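Local coordinates for protein anthranilate synthase component I (Streptococcus pneumoniae serotype 4, PDB 5KCK) that belongs to the anthranilate synthase family of enzymes, mixed alpha/beta proteins built round large antiparallel sheets, and forms a two-subunit assembly, at residues I6-V11 and Y230-V235; E113-T118 and E383-G388; V125-M130 and A145-R150; V268-I273 and S342-R347. One frame throughout, in Å; residues are numbered along the deposited sequence.

Overall arrangement
The four contacts lie far apart, with centres 30 to 34 Å from one another, and none touch. Contact 1 spans 6-11 and 230-235, so its interval crosses that of contact 2, which pairs 113-118 with 383-388. Contact 3 (125-130 with 145-150) falls within both intervals, and contact 4 (268-273 with 342-347) follows the close of contact 1 but precedes that of contact 2. Contacts 3 and 4 both reach the large antiparallel sheet, about 19 Å apart at their nearest atoms. Contacts 1 and 3 also touch the second subunit. Contact 1 ties the N-terminal strand to a mid-chain helix, and contact 2 ties the N-terminal region to the C-terminal half.

Contact 1: residues I6-V11 and Y230-V235; sequences IIHGDV and YRNLRV
Asp10 OD2 is gripped by several groups at once: Arg231 NE donates to it at 2.9 Å in a nearly straight bond (173°), and a water donates to it as well. His8 ND1 makes weak bonds of 3.3 Å to both Asp10 OD1 and Asp10 OD2. The other oxygen, Asp10 OD1, uses its syn lone pair to accept from Arg231 NH2, also at 2.9 Å. Arg231 therefore holds the carboxylate side-on, one nitrogen to each oxygen, in a salt bridge whose two planes are 33° apart. The arginine chain bends at its third torsion (chi3 60°), which places NE within the grasp of OD2. His8 lies close by, its ring edge turned to the carboxylate. The ring and the guanidinium stand steeply to each other, while His8 CE1 comes to 3.5 Å from Arg231 O.

These bonds join the type I beta turn from His8 to Val11, which begins at the last residue of strand 2-8, to helix 226-236, which runs roughly perpendicular to that strand. The same water donates to Arg231 O and accepts from Arg234 NH1, so it ties the aspartate to the helix a second time. Arg234 has its stronger partner in Glu30 of the second subunit, with which it forms a salt bridge. Two valine methyls complete the packing: Val11 CG1 rests against Arg231 NH2 at 3.5 Å, and Val235 CG2 lies 3.8 Å from His8 CE1. Residues Ile6 to His8 pair with a strand of the second subunit, so the sheet runs on across the interface.

Contact 2: residues E113-T118 and E383-G388; sequences EDTIGT and ETEKRG
The carboxylate of Glu385 is met by the hydroxyl of Thr115, whose OG1 donates to OE2 at 2.6 Å from the anti side, 25° out of the carboxylate plane. The two side chains cross at about a right angle, and Thr115 CG2 adds a contact of 3.7 Å to the same OE2. His187 also bonds to this oxygen. A second carboxylate, that of Asp114, turns inward on its own loop. Ile116 N donates to Asp114 OD1 at 2.8 Å, making an Asx turn. Gly117 N reaches Asp114 OD1 at 2.7 Å from the same face of its plane and extends the turn to an Asx motif. These bonds fix the rotation of the group, while Asp114 OD2 lies 4.0 Å from Lys386 CD. Lys386, with an extended chain, runs past this acid, but its NZ finds its salt-bridge partner in Asp120, the charge of Asp114 being merely near. Between the backbones a single direct hydrogen bond passes, from Lys386 N to Glu113 O at 2.9 Å, the donor standing above the carbonyl plane. A water adds a bridge by accepting from Thr115 N and donating to Lys386 O.

At the surface, this pairing of loops joins the N-terminal family region to the larger C-terminal one. One loop leads into strand 121-126, the other links helix 372-382 to strand 393-398, and Ile116 packs on strands 411-415 and 211-221.

Contact 3: residues V125-M130 and A145-R150; sequences VYESYM and ALYSER
Glu127, where the chain passes from strand 121-126 of the large antiparallel sheet to strand 128-133 of the three-stranded one, has its CA 6.4 Å from the CA of Leu146, in the loop leading from strand 138-144 to helix 152-166. Glu127 CG sits between the backbone N and the carbonyl carbon (chi1 54°), and the extended chain beyond it carries the carboxylate into the loop. OE1 accepts from Tyr147 N at 2.9 Å, the donor almost in line with the C-O bond, and more weakly from Ser148 N. OE2 takes the hydroxyl OG of Ser148 on its syn lone pair at 2.6 Å and makes a salt bridge to Arg150 NE at 2.9 Å, the two side chains meeting tip to tip with planes 16° apart. Ser148 OG in turn receives Arg150 N at 3.2 Å, an ST turn. Beside this, Val125 CG1 lies over the centre of the Tyr147 ring, 3.6 Å above its plane, as a CH-pi contact; Leu146 CB lies on the opposite face. Arg150 NH2 turns also to Glu143 and the Asp144 carbonyl. With a loop N-H, a hydroxyl and an arginine shared between its oxygens, the buried carboxylate is probably held ionised.

Contact 4: residues V268-I273 and S342-R347; sequences VTTNPI and SVVKGR
Ser342, Val344 and Val268 bury the most surface in the antiparallel pairing of strands 267-270 and 338-347. Val344 and Val268 each belong to a hydrogen-bonded pair of the ladder, and Ser342 extends it beyond the last regular bridge, its N donating to Pro272 O at 3.2 Å. Ser342 O is approached by the CD of Pro272 and accepts a weak bond from Asn271 ND2 at 2.7 Å. Val344 faces Thr270, with Thr270 N to Val344 O at 2.9 Å and Val344 N to Thr270 O at 3.0 Å (176° at the hydrogen). On the same face of the sheet these two side chains lie side by side; Val344 CB comes to 3.5 Å from Thr270 OG1, a buried hydroxyl for which the model offers no partner. Pro272 CD reaches Val344 CG2 at 4.2 Å, an apolar contact in which the two side chains cross at about a right angle. Val268 repeats the pattern with Gly346, each N-H bonded to the other's oxygen. Between these rungs, on the opposite face, Lys345 bends at its last torsion (chi4 -58°), bringing NZ to donate to Thr269 OG1 at 2.6 Å.

The pair forms an inner part of the large antiparallel sheet, flanked by strands 259-264 and 324-333. Helix 297-316 covers the Thr270 and Val344 face through Ile314, with His303 on it also bonded to Ser342 OG.

Contact 1: residues I6-V11 and Y230-V235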
loop_
_atom_site.group_PDB
_atom_site.type_symbol
_atom_site.label_atom_id
_atom_site.label_comp_id
_atom_site.label_asym_id
_atom_site.label_seq_id
_atom_site.Cartn_x
_atom_site.Cartn_y
_atom_site.Cartn_z
ATOM N N ILE A 6 -19.324 -1.940 8.020
ATOM C CA ILE A 6 -18.051 -1.389 7.574
ATOM C C ILE A 6 -17.098 -1.428 8.753
ATOM O O ILE A 6 -17.427 -0.932 9.836
ATOM C CB ILE A 6 -18.201 0.050 7.048
ATOM C CG1 ILE A 6 -19.317 0.141 6.017
ATOM C CG2 ILE A 6 -16.888 0.531 6.443
ATOM C CD1 ILE A 6 -19.055 -0.670 4.806
ATOM N N ILE A 7 -15.932 -2.030 8.553
ATOM C CA ILE A 7 -14.865 -2.047 9.546
ATOM C C ILE A 7 -13.722 -1.183 9.036
ATOM O O ILE A 7 -13.344 -1.268 7.863
ATOM C CB ILE A 7 -14.378 -3.480 9.828
ATOM C CG1 ILE A 7 -15.519 -4.331 10.389
ATOM C CG2 ILE A 7 -13.167 -3.457 10.769
ATOM C CD1 ILE A 7 -15.072 -5.726 10.798
ATOM N N HIS A 8 -13.170 -0.352 9.916
ATOM C CA HIS A 8 -12.022 0.455 9.524
ATOM C C HIS A 8 -10.834 -0.453 9.216
ATOM O O HIS A 8 -10.601 -1.459 9.896
ATOM C CB HIS A 8 -11.680 1.461 10.623
ATOM C CG HIS A 8 -11.176 2.770 10.099
ATOM N ND1 HIS A 8 -9.907 3.241 10.365
ATOM C CD2 HIS A 8 -11.766 3.700 9.311
ATOM C CE1 HIS A 8 -9.739 4.408 9.769
ATOM N NE2 HIS A 8 -10.850 4.709 9.120
ATOM N N GLY A 9 -10.100 -0.112 8.158
ATOM C CA GLY A 9 -9.086 -1.005 7.613
ATOM C C GLY A 9 -7.857 -1.207 8.488
ATOM O O GLY A 9 -7.042 -2.085 8.177
ATOM N N ASP A 10 -7.707 -0.440 9.564
ATOM C CA ASP A 10 -6.474 -0.449 10.336
ATOM C C ASP A 10 -6.497 -1.421 11.507
ATOM O O ASP A 10 -5.536 -1.444 12.283
ATOM C CB ASP A 10 -6.155 0.965 10.847
ATOM C CG ASP A 10 -7.293 1.577 11.676
ATOM O OD1 ASP A 10 -8.298 0.884 11.939
ATOM O OD2 ASP A 10 -7.171 2.759 12.085
ATOM N N VAL A 11 -7.563 -2.204 11.675
ATOM C CA VAL A 11 -7.664 -3.143 12.788
ATOM C C VAL A 11 -7.889 -4.570 12.325
ATOM O O VAL A 11 -8.071 -5.462 13.162
ATOM C CB VAL A 11 -8.768 -2.736 13.790
ATOM C CG1 VAL A 11 -8.485 -1.384 14.379
ATOM C CG2 VAL A 11 -10.155 -2.790 13.132
ATOM N N TYR A 230 -6.832 10.664 14.817
ATOM C CA TYR A 230 -5.609 10.273 14.116
ATOM C C TYR A 230 -5.868 9.116 13.159
ATOM O O TYR A 230 -5.410 9.145 12.012
ATOM C CB TYR A 230 -4.501 9.908 15.108
ATOM C CG TYR A 230 -3.196 9.551 14.411
ATOM C CD1 TYR A 230 -2.453 10.524 13.754
ATOM C CD2 TYR A 230 -2.719 8.244 14.389
ATOM C CE1 TYR A 230 -1.268 10.213 13.096
ATOM C CE2 TYR A 230 -1.534 7.919 13.730
ATOM C CZ TYR A 230 -0.811 8.913 13.088
ATOM O OH TYR A 230 0.365 8.616 12.433
ATOM N N ARG A 231 -6.617 8.095 13.605
ATOM C CA ARG A 231 -6.912 6.962 12.731
ATOM C C ARG A 231 -7.626 7.417 11.467
ATOM O O ARG A 231 -7.366 6.899 10.373
ATOM C CB ARG A 231 -7.756 5.917 13.470
ATOM C CG ARG A 231 -7.049 5.250 14.649
ATOM C CD ARG A 231 -8.035 4.375 15.434
ATOM N NE ARG A 231 -8.603 3.335 14.581
ATOM C CZ ARG A 231 -9.649 2.582 14.903
ATOM N NH1 ARG A 231 -10.271 2.749 16.066
ATOM N NH2 ARG A 231 -10.080 1.668 14.049
ATOM N N ASN A 232 -8.525 8.389 11.593
ATOM C CA ASN A 232 -9.212 8.875 10.405
ATOM C C ASN A 232 -8.305 9.777 9.581
ATOM O O ASN A 232 -8.363 9.763 8.346
ATOM C CB ASN A 232 -10.490 9.616 10.789
ATOM C CG ASN A 232 -11.362 9.914 9.582
ATOM O OD1 ASN A 232 -11.803 8.997 8.878
ATOM N ND2 ASN A 232 -11.603 11.195 9.324
ATOM N N LEU A 233 -7.452 10.548 10.258
ATOM C CA LEU A 233 -6.561 11.476 9.570
ATOM C C LEU A 233 -5.610 10.742 8.634
ATOM O O LEU A 233 -5.392 11.172 7.495
ATOM C CB LEU A 233 -5.774 12.293 10.598
ATOM C CG LEU A 233 -4.885 13.403 10.026
ATOM C CD1 LEU A 233 -5.738 14.478 9.352
ATOM C CD2 LEU A 233 -3.999 14.004 11.107
ATOM N N ARG A 234 -5.033 9.628 9.092
ATOM C CA ARG A 234 -4.045 8.937 8.275
ATOM C C ARG A 234 -4.671 8.266 7.062
ATOM O O ARG A 234 -3.947 7.929 6.119
ATOM C CB ARG A 234 -3.260 7.924 9.124
ATOM C CG ARG A 234 -4.096 6.859 9.789
ATOM C CD ARG A 234 -3.377 6.238 10.999
ATOM N NE ARG A 234 -2.210 5.421 10.660
ATOM C CZ ARG A 234 -2.268 4.253 10.021
ATOM N NH1 ARG A 234 -3.437 3.750 9.623
ATOM N NH2 ARG A 234 -1.152 3.586 9.768
ATOM N N VAL A 235 -5.991 8.092 7.042
ATOM C CA VAL A 235 -6.662 7.624 5.831
ATOM C C VAL A 235 -7.013 8.783 4.902
ATOM O O VAL A 235 -6.907 8.659 3.679
ATOM C CB VAL A 235 -7.912 6.796 6.199
ATOM C CG1 VAL A 235 -8.715 6.460 4.946
ATOM C CG2 VAL A 235 -7.498 5.527 6.922
HETATM O O HOH W 1 -6.179 4.380 10.398
#

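Contact 2: residues E113-T118 and E383-G388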
loop_
_atom_site.group_PDB
_atom_site.type_symbol
_atom_site.label_atom_id
_atom_site.label_comp_id
_atom_site.label_asym_id
_atom_site.label_seq_id
_atom_site.Cartn_x
_atom_site.Cartn_y
_atom_site.Cartn_z
ATOM N N GLU A 113 1.808 36.897 24.261
ATOM C CA GLU A 113 1.256 36.025 25.287
ATOM C C GLU A 113 1.022 34.618 24.745
ATOM O O GLU A 113 0.567 34.436 23.613
ATOM C CB GLU A 113 -0.055 36.637 25.804
ATOM C CG GLU A 113 -0.846 35.778 26.767
ATOM C CD GLU A 113 -2.272 36.277 26.929
ATOM O OE1 GLU A 113 -2.593 37.336 26.348
ATOM O OE2 GLU A 113 -3.071 35.609 27.621
ATOM N N ASP A 114 1.346 33.622 25.565
ATOM C CA ASP A 114 1.123 32.219 25.238
ATOM C C ASP A 114 -0.233 31.795 25.797
ATOM O O ASP A 114 -0.406 31.701 27.015
ATOM C CB ASP A 114 2.244 31.357 25.814
ATOM C CG ASP A 114 2.167 29.913 25.365
ATOM O OD1 ASP A 114 1.152 29.511 24.752
ATOM O OD2 ASP A 114 3.135 29.173 25.631
ATOM N N THR A 115 -1.192 31.535 24.912
ATOM C CA THR A 115 -2.505 31.067 25.330
ATOM C C THR A 115 -2.624 29.546 25.345
ATOM O O THR A 115 -3.671 29.033 25.746
ATOM C CB THR A 115 -3.597 31.651 24.426
ATOM O OG1 THR A 115 -3.312 31.327 23.062
ATOM C CG2 THR A 115 -3.681 33.170 24.588
ATOM N N ILE A 116 -1.591 28.813 24.932
ATOM C CA ILE A 116 -1.618 27.355 24.905
ATOM C C ILE A 116 -0.707 26.759 25.977
ATOM O O ILE A 116 -1.114 25.871 26.726
ATOM C CB ILE A 116 -1.247 26.816 23.505
ATOM C CG1 ILE A 116 -2.252 27.283 22.449
ATOM C CG2 ILE A 116 -1.183 25.302 23.527
ATOM C CD1 ILE A 116 -1.967 26.715 21.055
ATOM N N GLY A 117 0.542 27.215 26.041
ATOM C CA GLY A 117 1.440 26.791 27.096
ATOM C C GLY A 117 2.277 25.567 26.809
ATOM O O GLY A 117 2.709 24.903 27.753
ATOM N N THR A 118 2.518 25.235 25.544
ATOM C CA THR A 118 3.453 24.160 25.254
ATOM C C THR A 118 4.879 24.635 25.523
ATOM O O THR A 118 5.175 25.830 25.417
ATOM C CB THR A 118 3.340 23.707 23.798
ATOM O OG1 THR A 118 3.276 24.856 22.945
ATOM C CG2 THR A 118 2.101 22.848 23.593
ATOM N N GLU A 383 0.754 39.551 15.179
ATOM C CA GLU A 383 0.078 38.451 15.852
ATOM C C GLU A 383 0.069 38.684 17.357
ATOM O O GLU A 383 1.013 39.246 17.922
ATOM C CB GLU A 383 0.748 37.121 15.513
ATOM C CG GLU A 383 0.549 36.706 14.059
ATOM C CD GLU A 383 1.097 35.325 13.756
ATOM O OE1 GLU A 383 1.657 34.694 14.681
ATOM O OE2 GLU A 383 0.964 34.868 12.592
ATOM N N THR A 384 -1.019 38.271 18.003
ATOM C CA THR A 384 -1.230 38.537 19.418
ATOM C C THR A 384 -1.038 37.306 20.294
ATOM O O THR A 384 -1.173 37.407 21.516
ATOM C CB THR A 384 -2.631 39.121 19.639
ATOM O OG1 THR A 384 -3.619 38.177 19.206
ATOM C CG2 THR A 384 -2.794 40.395 18.836
ATOM N N GLU A 385 -0.714 36.157 19.710
ATOM C CA GLU A 385 -0.495 34.926 20.450
ATOM C C GLU A 385 0.826 34.318 20.016
ATOM O O GLU A 385 1.126 34.270 18.821
ATOM C CB GLU A 385 -1.612 33.900 20.205
ATOM C CG GLU A 385 -3.003 34.331 20.629
ATOM C CD GLU A 385 -4.062 33.321 20.205
ATOM O OE1 GLU A 385 -4.455 33.329 19.016
ATOM O OE2 GLU A 385 -4.480 32.507 21.055
ATOM N N LYS A 386 1.603 33.847 20.988
ATOM C CA LYS A 386 2.803 33.080 20.685
ATOM C C LYS A 386 2.446 31.887 19.804
ATOM O O LYS A 386 1.451 31.197 20.041
ATOM C CB LYS A 386 3.452 32.608 21.985
ATOM C CG LYS A 386 4.693 31.766 21.820
ATOM C CD LYS A 386 5.284 31.464 23.185
ATOM C CE LYS A 386 6.520 30.592 23.071
ATOM N NZ LYS A 386 6.879 30.038 24.408
ATOM N N ARG A 387 3.255 31.659 18.769
ATOM C CA ARG A 387 2.947 30.594 17.817
ATOM C C ARG A 387 3.089 29.218 18.449
ATOM O O ARG A 387 2.230 28.350 18.247
ATOM C CB ARG A 387 3.836 30.718 16.577
ATOM C CG ARG A 387 3.340 31.802 15.641
ATOM C CD ARG A 387 4.194 31.957 14.410
ATOM N NE ARG A 387 3.482 32.763 13.425
ATOM C CZ ARG A 387 3.812 32.823 12.144
ATOM N NH1 ARG A 387 4.851 32.124 11.701
ATOM N NH2 ARG A 387 3.106 33.575 11.310
ATOM N N GLY A 388 4.156 28.994 19.213
ATOM C CA GLY A 388 4.309 27.705 19.877
ATOM C C GLY A 388 4.675 26.615 18.891
ATOM O O GLY A 388 5.621 26.749 18.102
HETATM O O HOH W 2 4.393 27.778 24.060
HETATM O O HOH W 3 0.011 30.923 22.273
#

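Contact 3: residues V125-M130 and A145-R150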
loop_
_atom_site.group_PDB
_atom_site.type_symbol
_atom_site.label_atom_id
_atom_site.label_comp_id
_atom_site.label_asym_id
_atom_site.label_seq_id
_atom_site.Cartn_x
_atom_site.Cartn_y
_atom_site.Cartn_z
ATOM N N VAL A 125 13.334 10.395 24.536
ATOM C CA VAL A 125 14.511 9.683 24.040
ATOM C C VAL A 125 14.299 8.188 24.246
ATOM O O VAL A 125 14.142 7.734 25.384
ATOM C CB VAL A 125 15.790 10.166 24.740
ATOM C CG1 VAL A 125 17.002 9.495 24.137
ATOM C CG2 VAL A 125 15.891 11.685 24.650
ATOM N N TYR A 126 14.318 7.423 23.154
ATOM C CA TYR A 126 13.855 6.038 23.147
ATOM C C TYR A 126 14.941 5.056 22.720
ATOM O O TYR A 126 15.668 5.291 21.744
ATOM C CB TYR A 126 12.673 5.837 22.189
ATOM C CG TYR A 126 11.436 6.637 22.498
ATOM C CD1 TYR A 126 10.445 6.136 23.337
ATOM C CD2 TYR A 126 11.245 7.885 21.925
ATOM C CE1 TYR A 126 9.294 6.872 23.602
ATOM C CE2 TYR A 126 10.115 8.624 22.185
ATOM C CZ TYR A 126 9.140 8.119 23.023
ATOM O OH TYR A 126 8.010 8.871 23.270
ATOM N N GLU A 127 14.995 3.925 23.425
ATOM C CA GLU A 127 15.697 2.729 22.975
ATOM C C GLU A 127 14.754 1.538 22.865
ATOM O O GLU A 127 15.212 0.411 22.647
ATOM C CB GLU A 127 16.859 2.392 23.915
ATOM C CG GLU A 127 16.442 2.264 25.365
ATOM C CD GLU A 127 17.627 2.041 26.299
ATOM O OE1 GLU A 127 18.751 2.496 25.965
ATOM O OE2 GLU A 127 17.427 1.397 27.355
ATOM N N SER A 128 13.449 1.765 23.006
ATOM C CA SER A 128 12.431 0.730 22.858
ATOM C C SER A 128 11.424 1.231 21.840
ATOM O O SER A 128 10.755 2.241 22.082
ATOM C CB SER A 128 11.735 0.432 24.191
ATOM O OG SER A 128 12.679 0.246 25.232
ATOM N N TYR A 129 11.301 0.527 20.720
ATOM C CA TYR A 129 10.483 1.030 19.627
ATOM C C TYR A 129 10.250 -0.091 18.617
ATOM O O TYR A 129 10.904 -1.138 18.649
ATOM C CB TYR A 129 11.151 2.246 18.964
ATOM C CG TYR A 129 12.501 1.907 18.377
ATOM C CD1 TYR A 129 13.640 1.881 19.180
ATOM C CD2 TYR A 129 12.634 1.581 17.036
ATOM C CE1 TYR A 129 14.881 1.563 18.660
ATOM C CE2 TYR A 129 13.872 1.260 16.499
ATOM C CZ TYR A 129 14.990 1.249 17.324
ATOM O OH TYR A 129 16.219 0.926 16.816
HETATM N N MSE A 130 9.296 0.144 17.727
HETATM C CA MSE A 130 9.009 -0.744 16.605
HETATM C C MSE A 130 9.112 0.047 15.320
HETATM O O MSE A 130 8.755 1.222 15.291
HETATM C CB MSE A 130 7.601 -1.330 16.679
HETATM C CG MSE A 130 7.238 -2.061 17.929
HETATM SE SE MSE A 130 5.319 -2.393 17.859
HETATM C CE MSE A 130 5.194 -3.330 16.266
ATOM N N ALA A 145 20.274 -0.857 23.995
ATOM C CA ALA A 145 20.922 -0.369 25.212
ATOM C C ALA A 145 21.715 0.918 24.991
ATOM O O ALA A 145 22.616 1.222 25.778
ATOM C CB ALA A 145 21.826 -1.446 25.808
ATOM N N LEU A 146 21.357 1.693 23.963
ATOM C CA LEU A 146 22.049 2.935 23.615
ATOM C C LEU A 146 22.240 3.861 24.807
ATOM O O LEU A 146 23.324 4.411 25.012
ATOM C CB LEU A 146 21.253 3.681 22.539
ATOM C CG LEU A 146 21.202 3.112 21.134
ATOM C CD1 LEU A 146 20.242 3.924 20.298
ATOM C CD2 LEU A 146 22.594 3.153 20.549
ATOM N N TYR A 147 21.174 4.101 25.566
ATOM C CA TYR A 147 21.174 5.164 26.556
ATOM C C TYR A 147 21.220 4.660 27.991
ATOM O O TYR A 147 21.434 5.466 28.905
ATOM C CB TYR A 147 19.942 6.065 26.352
ATOM C CG TYR A 147 19.893 6.647 24.950
ATOM C CD1 TYR A 147 20.776 7.653 24.565
ATOM C CD2 TYR A 147 18.993 6.166 24.005
ATOM C CE1 TYR A 147 20.749 8.182 23.271
ATOM C CE2 TYR A 147 18.949 6.688 22.718
ATOM C CZ TYR A 147 19.832 7.692 22.356
ATOM O OH TYR A 147 19.800 8.197 21.082
ATOM N N SER A 148 21.054 3.353 28.208
ATOM C CA SER A 148 20.981 2.779 29.541
ATOM C C SER A 148 22.119 1.827 29.879
ATOM O O SER A 148 22.371 1.602 31.069
ATOM C CB SER A 148 19.664 2.010 29.709
ATOM O OG SER A 148 19.613 0.958 28.763
ATOM N N GLU A 149 22.804 1.265 28.879
ATOM C CA GLU A 149 23.754 0.161 29.064
ATOM C C GLU A 149 23.092 -1.063 29.703
ATOM O O GLU A 149 23.739 -1.819 30.429
ATOM C CB GLU A 149 24.977 0.599 29.878
ATOM C CG GLU A 149 25.530 1.965 29.479
ATOM C CD GLU A 149 26.119 1.992 28.079
ATOM O OE1 GLU A 149 26.784 1.009 27.691
ATOM O OE2 GLU A 149 25.916 3.000 27.366
ATOM N N ARG A 150 21.799 -1.260 29.433
ATOM C CA ARG A 150 21.074 -2.451 29.864
ATOM C C ARG A 150 21.808 -3.723 29.454
ATOM O O ARG A 150 22.418 -3.796 28.385
ATOM C CB ARG A 150 19.674 -2.474 29.236
ATOM C CG ARG A 150 18.638 -1.608 29.910
ATOM C CD ARG A 150 17.234 -1.870 29.349
ATOM N NE ARG A 150 17.029 -1.419 27.973
ATOM C CZ ARG A 150 15.947 -1.710 27.247
ATOM N NH1 ARG A 150 14.977 -2.456 27.768
ATOM N NH2 ARG A 150 15.830 -1.259 26.001
#

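Contact 4: residues V268-I273 and S342-R347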
loop_
_atom_site.group_PDB
_atom_site.type_symbol
_atom_site.label_atom_id
_atom_site.label_comp_id
_atom_site.label_asym_id
_atom_site.label_seq_id
_atom_site.Cartn_x
_atom_site.Cartn_y
_atom_site.Cartn_z
ATOM N N VAL A 268 22.499 16.907 3.695
ATOM C CA VAL A 268 21.367 17.754 4.080
ATOM C C VAL A 268 20.455 17.931 2.874
ATOM O O VAL A 268 20.923 18.252 1.773
ATOM C CB VAL A 268 21.847 19.116 4.605
ATOM C CG1 VAL A 268 20.684 19.916 5.169
ATOM C CG2 VAL A 268 22.911 18.916 5.650
ATOM N N THR A 269 19.155 17.737 3.075
ATOM C CA THR A 269 18.177 17.822 1.996
ATOM C C THR A 269 17.031 18.742 2.396
ATOM O O THR A 269 16.526 18.655 3.516
ATOM C CB THR A 269 17.609 16.434 1.645
ATOM O OG1 THR A 269 18.672 15.566 1.232
ATOM C CG2 THR A 269 16.558 16.527 0.534
ATOM N N THR A 270 16.618 19.619 1.480
ATOM C CA THR A 270 15.350 20.320 1.603
ATOM C C THR A 270 14.493 20.007 0.387
ATOM O O THR A 270 14.990 19.601 -0.668
ATOM C CB THR A 270 15.507 21.846 1.731
ATOM O OG1 THR A 270 16.143 22.373 0.559
ATOM C CG2 THR A 270 16.311 22.223 2.966
ATOM N N ASN A 271 13.194 20.215 0.541
ATOM C CA ASN A 271 12.214 19.861 -0.482
ATOM C C ASN A 271 11.254 21.036 -0.637
ATOM O O ASN A 271 10.120 21.002 -0.139
ATOM C CB ASN A 271 11.508 18.556 -0.110
ATOM C CG ASN A 271 10.440 18.167 -1.103
ATOM O OD1 ASN A 271 9.306 17.880 -0.722
ATOM N ND2 ASN A 271 10.790 18.165 -2.389
ATOM N N PRO A 272 11.686 22.105 -1.301
ATOM C CA PRO A 272 10.809 23.269 -1.474
ATOM C C PRO A 272 9.478 22.905 -2.104
ATOM O O PRO A 272 9.425 22.292 -3.176
ATOM C CB PRO A 272 11.628 24.191 -2.384
ATOM C CG PRO A 272 13.024 23.829 -2.108
ATOM C CD PRO A 272 13.035 22.352 -1.842
ATOM N N ILE A 273 8.396 23.252 -1.410
ATOM C CA ILE A 273 7.036 23.055 -1.894
ATOM C C ILE A 273 6.366 24.418 -1.906
ATOM O O ILE A 273 6.190 25.034 -0.847
ATOM C CB ILE A 273 6.247 22.066 -1.018
ATOM C CG1 ILE A 273 6.931 20.694 -0.976
ATOM C CG2 ILE A 273 4.821 21.935 -1.527
ATOM C CD1 ILE A 273 6.842 19.919 -2.275
ATOM N N SER A 342 10.696 20.711 -5.692
ATOM C CA SER A 342 12.118 20.633 -5.997
ATOM C C SER A 342 12.855 19.952 -4.850
ATOM O O SER A 342 12.345 19.845 -3.729
ATOM C CB SER A 342 12.725 22.020 -6.246
ATOM O OG SER A 342 12.126 22.669 -7.351
ATOM N N VAL A 343 14.084 19.522 -5.138
ATOM C CA VAL A 343 14.962 18.890 -4.156
ATOM C C VAL A 343 16.316 19.596 -4.185
ATOM O O VAL A 343 16.918 19.762 -5.254
ATOM C CB VAL A 343 15.122 17.379 -4.429
ATOM C CG1 VAL A 343 16.075 16.737 -3.430
ATOM C CG2 VAL A 343 13.757 16.680 -4.386
ATOM N N VAL A 344 16.783 20.022 -3.014
ATOM C CA VAL A 344 18.095 20.637 -2.846
ATOM C C VAL A 344 18.882 19.799 -1.849
ATOM O O VAL A 344 18.351 19.423 -0.797
ATOM C CB VAL A 344 17.989 22.093 -2.361
ATOM C CG1 VAL A 344 19.367 22.777 -2.433
ATOM C CG2 VAL A 344 16.945 22.854 -3.168
ATOM N N LYS A 345 20.143 19.511 -2.178
ATOM C CA LYS A 345 20.998 18.678 -1.344
ATOM C C LYS A 345 22.389 19.287 -1.251
ATOM O O LYS A 345 22.865 19.938 -2.189
ATOM C CB LYS A 345 21.122 17.247 -1.893
ATOM C CG LYS A 345 19.850 16.425 -1.810
ATOM C CD LYS A 345 19.992 15.106 -2.566
ATOM C CE LYS A 345 18.797 14.199 -2.317
ATOM N NZ LYS A 345 18.633 13.922 -0.843
ATOM N N GLY A 346 23.048 19.042 -0.118
ATOM C CA GLY A 346 24.449 19.393 0.036
ATOM C C GLY A 346 25.138 18.490 1.038
ATOM O O GLY A 346 24.492 17.792 1.825
ATOM N N ARG A 347 26.471 18.530 1.017
ATOM C CA ARG A 347 27.291 17.726 1.921
ATOM C C ARG A 347 27.649 18.549 3.160
ATOM O O ARG A 347 28.442 19.490 3.084
ATOM C CB ARG A 347 28.543 17.234 1.202
ATOM C CG ARG A 347 29.381 16.258 2.010
ATOM C CD ARG A 347 30.557 15.739 1.188
ATOM N NE ARG A 347 30.111 15.195 -0.096
ATOM C CZ ARG A 347 29.615 13.969 -0.261
ATOM N NH1 ARG A 347 29.496 13.152 0.779
ATOM N NH2 ARG A 347 29.229 13.559 -1.466
#